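Local atomic coordinates of coat protein (Tobacco streak virus, PDB entry 4Y6X), a protein that probably self-assembles into the icosahedral capsid of the virus and binds the viral RNA, with a probable role in its packaging. Residues A[99-104]-A[126-131]. Numbering follows the deposited sequence.
Sequences LGFKKN and IVWCLD
Phe101 meets Trp128 and Leu130 in a buried, largely apolar contact carried by side chains, inside the jelly-roll beta-barrel formed by this C-terminal part of the coat protein. Strands 99-101 and 125-130 belong to the same four-stranded sheet but are not neighbours in it. Strand 77-82 runs between them, antiparallel to both, and hydrogen-bonds with each through the backbone, Phe101 with Gly77 and Val127 with Gly80. The axes of strands 99-101 and 126-130 therefore come no closer than 9.1 Å, while the 52° between their N-to-C directions makes them a strongly twisted pair of like sense.

Side chains span this gap, and the long, flat ring of phenylalanine suits the task. Its CG is tucked between the backbone N and the carbonyl carbon (chi1 56°), which sends the ring towards strand 125-130. The far end of the ring does the touching: CE2 lies 3.8 Å from CD1 of Trp128, arriving at the edge of the indole. With the planes inclined at 60° and the centroid of the indole's five-membered ring 5.8 Å from that of Phe101, the aromatic pair is oblique.

Trp128 provides a broad apolar ring that meets neighbours from both sheets. CG2 of Ile126 packs over one indole face towards its rim, Phe71 and Trp35 meet it edge-to-face, and Val140 and Leu142 of the opposing sheet also touch it. Phe71 likewise meets Phe101 edge-to-face, joining both rings to the barrel interior. Leu130, compact and branched, fits beside them: although its CB does not point at strand 99-101, its tip swings closer, and its methyl CD1 comes to the edge of the phenyl ring, 4.1 Å from CZ of Phe101.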
# COMPACT_ATOMS: atom_id res chain seq x y z
N LEU A 99 19.85 -20.40 -1.11
CA LEU A 99 20.21 -20.42 -2.53
C LEU A 99 21.19 -19.30 -2.86
O LEU A 99 21.18 -18.29 -2.24
CB LEU A 99 18.96 -20.18 -3.36
CG LEU A 99 17.96 -21.33 -3.46
CD1 LEU A 99 16.78 -20.86 -4.31
CD2 LEU A 99 18.62 -22.58 -4.07
N GLY A 100 21.99 -19.50 -3.89
CA GLY A 100 22.93 -18.53 -4.38
C GLY A 100 22.33 -17.60 -5.43
O GLY A 100 21.26 -17.90 -6.02
N PHE A 101 22.97 -16.45 -5.60
CA PHE A 101 22.70 -15.52 -6.70
C PHE A 101 23.99 -14.87 -7.15
O PHE A 101 24.96 -14.89 -6.43
CB PHE A 101 21.69 -14.43 -6.29
CG PHE A 101 22.07 -13.64 -5.08
CD1 PHE A 101 22.88 -12.54 -5.17
CD2 PHE A 101 21.55 -13.96 -3.86
CE1 PHE A 101 23.20 -11.80 -4.04
CE2 PHE A 101 21.83 -13.25 -2.74
CZ PHE A 101 22.66 -12.17 -2.83
N LYS A 102 23.96 -14.30 -8.35
CA LYS A 102 25.09 -13.65 -8.98
C LYS A 102 24.88 -12.15 -9.17
O LYS A 102 23.75 -11.69 -9.26
CB LYS A 102 25.30 -14.26 -10.37
CG LYS A 102 25.61 -15.77 -10.35
CD LYS A 102 26.82 -16.07 -9.46
N LYS A 103 25.98 -11.42 -9.25
CA LYS A 103 25.95 -9.99 -9.38
C LYS A 103 25.20 -9.62 -10.63
O LYS A 103 25.35 -10.26 -11.64
CB LYS A 103 27.38 -9.49 -9.47
CG LYS A 103 27.52 -8.02 -9.77
CD LYS A 103 28.96 -7.56 -9.78
CE LYS A 103 29.69 -8.02 -11.06
NZ LYS A 103 29.87 -6.83 -11.93
N ASN A 104 24.39 -8.56 -10.55
CA ASN A 104 23.65 -8.02 -11.68
C ASN A 104 22.88 -9.04 -12.47
O ASN A 104 22.73 -8.90 -13.64
CB ASN A 104 24.61 -7.33 -12.65
CG ASN A 104 25.28 -6.11 -12.04
OD1 ASN A 104 24.76 -5.49 -11.11
ND2 ASN A 104 26.43 -5.76 -12.57
N ILE A 126 12.89 -13.08 5.10
CA ILE A 126 13.83 -13.41 4.05
C ILE A 126 15.12 -12.69 4.36
O ILE A 126 15.10 -11.53 4.73
CB ILE A 126 13.25 -13.06 2.68
CG1 ILE A 126 12.08 -14.00 2.41
CG2 ILE A 126 14.30 -13.32 1.60
CD1 ILE A 126 11.03 -13.31 1.64
N VAL A 127 16.22 -13.41 4.23
CA VAL A 127 17.51 -12.90 4.60
C VAL A 127 18.48 -13.03 3.44
O VAL A 127 18.55 -14.07 2.82
CB VAL A 127 18.08 -13.70 5.81
CG1 VAL A 127 19.48 -13.23 6.19
CG2 VAL A 127 17.17 -13.61 7.00
N TRP A 128 19.23 -11.97 3.16
CA TRP A 128 20.28 -11.96 2.15
C TRP A 128 21.66 -11.82 2.80
O TRP A 128 21.81 -11.02 3.72
CB TRP A 128 20.16 -10.76 1.23
CG TRP A 128 19.07 -10.82 0.27
CD1 TRP A 128 19.18 -11.13 -1.03
CD2 TRP A 128 17.69 -10.55 0.53
NE1 TRP A 128 17.93 -11.10 -1.63
CE2 TRP A 128 17.00 -10.73 -0.69
CE3 TRP A 128 16.96 -10.16 1.66
CZ2 TRP A 128 15.62 -10.54 -0.81
CZ3 TRP A 128 15.59 -9.96 1.54
CH2 TRP A 128 14.94 -10.13 0.31
N CYS A 129 22.63 -12.58 2.30
CA CYS A 129 24.07 -12.44 2.69
C CYS A 129 24.90 -12.14 1.45
O CYS A 129 25.07 -13.00 0.57
CB CYS A 129 24.60 -13.75 3.29
SG CYS A 129 23.51 -14.41 4.57
N LEU A 130 25.44 -10.93 1.37
CA LEU A 130 26.24 -10.54 0.24
C LEU A 130 27.71 -10.81 0.50
O LEU A 130 28.20 -10.53 1.58
CB LEU A 130 26.01 -9.06 -0.05
CG LEU A 130 24.80 -8.76 -0.94
CD1 LEU A 130 23.51 -9.15 -0.24
CD2 LEU A 130 24.75 -7.29 -1.22
N ASP A 131 28.40 -11.25 -0.54
CA ASP A 131 29.86 -11.45 -0.52
C ASP A 131 30.61 -10.13 -0.41
O ASP A 131 31.54 -10.03 0.34
CB ASP A 131 30.33 -12.18 -1.79
CG ASP A 131 29.89 -13.67 -1.83
OD1 ASP A 131 29.21 -14.15 -0.88
OD2 ASP A 131 30.17 -14.34 -2.87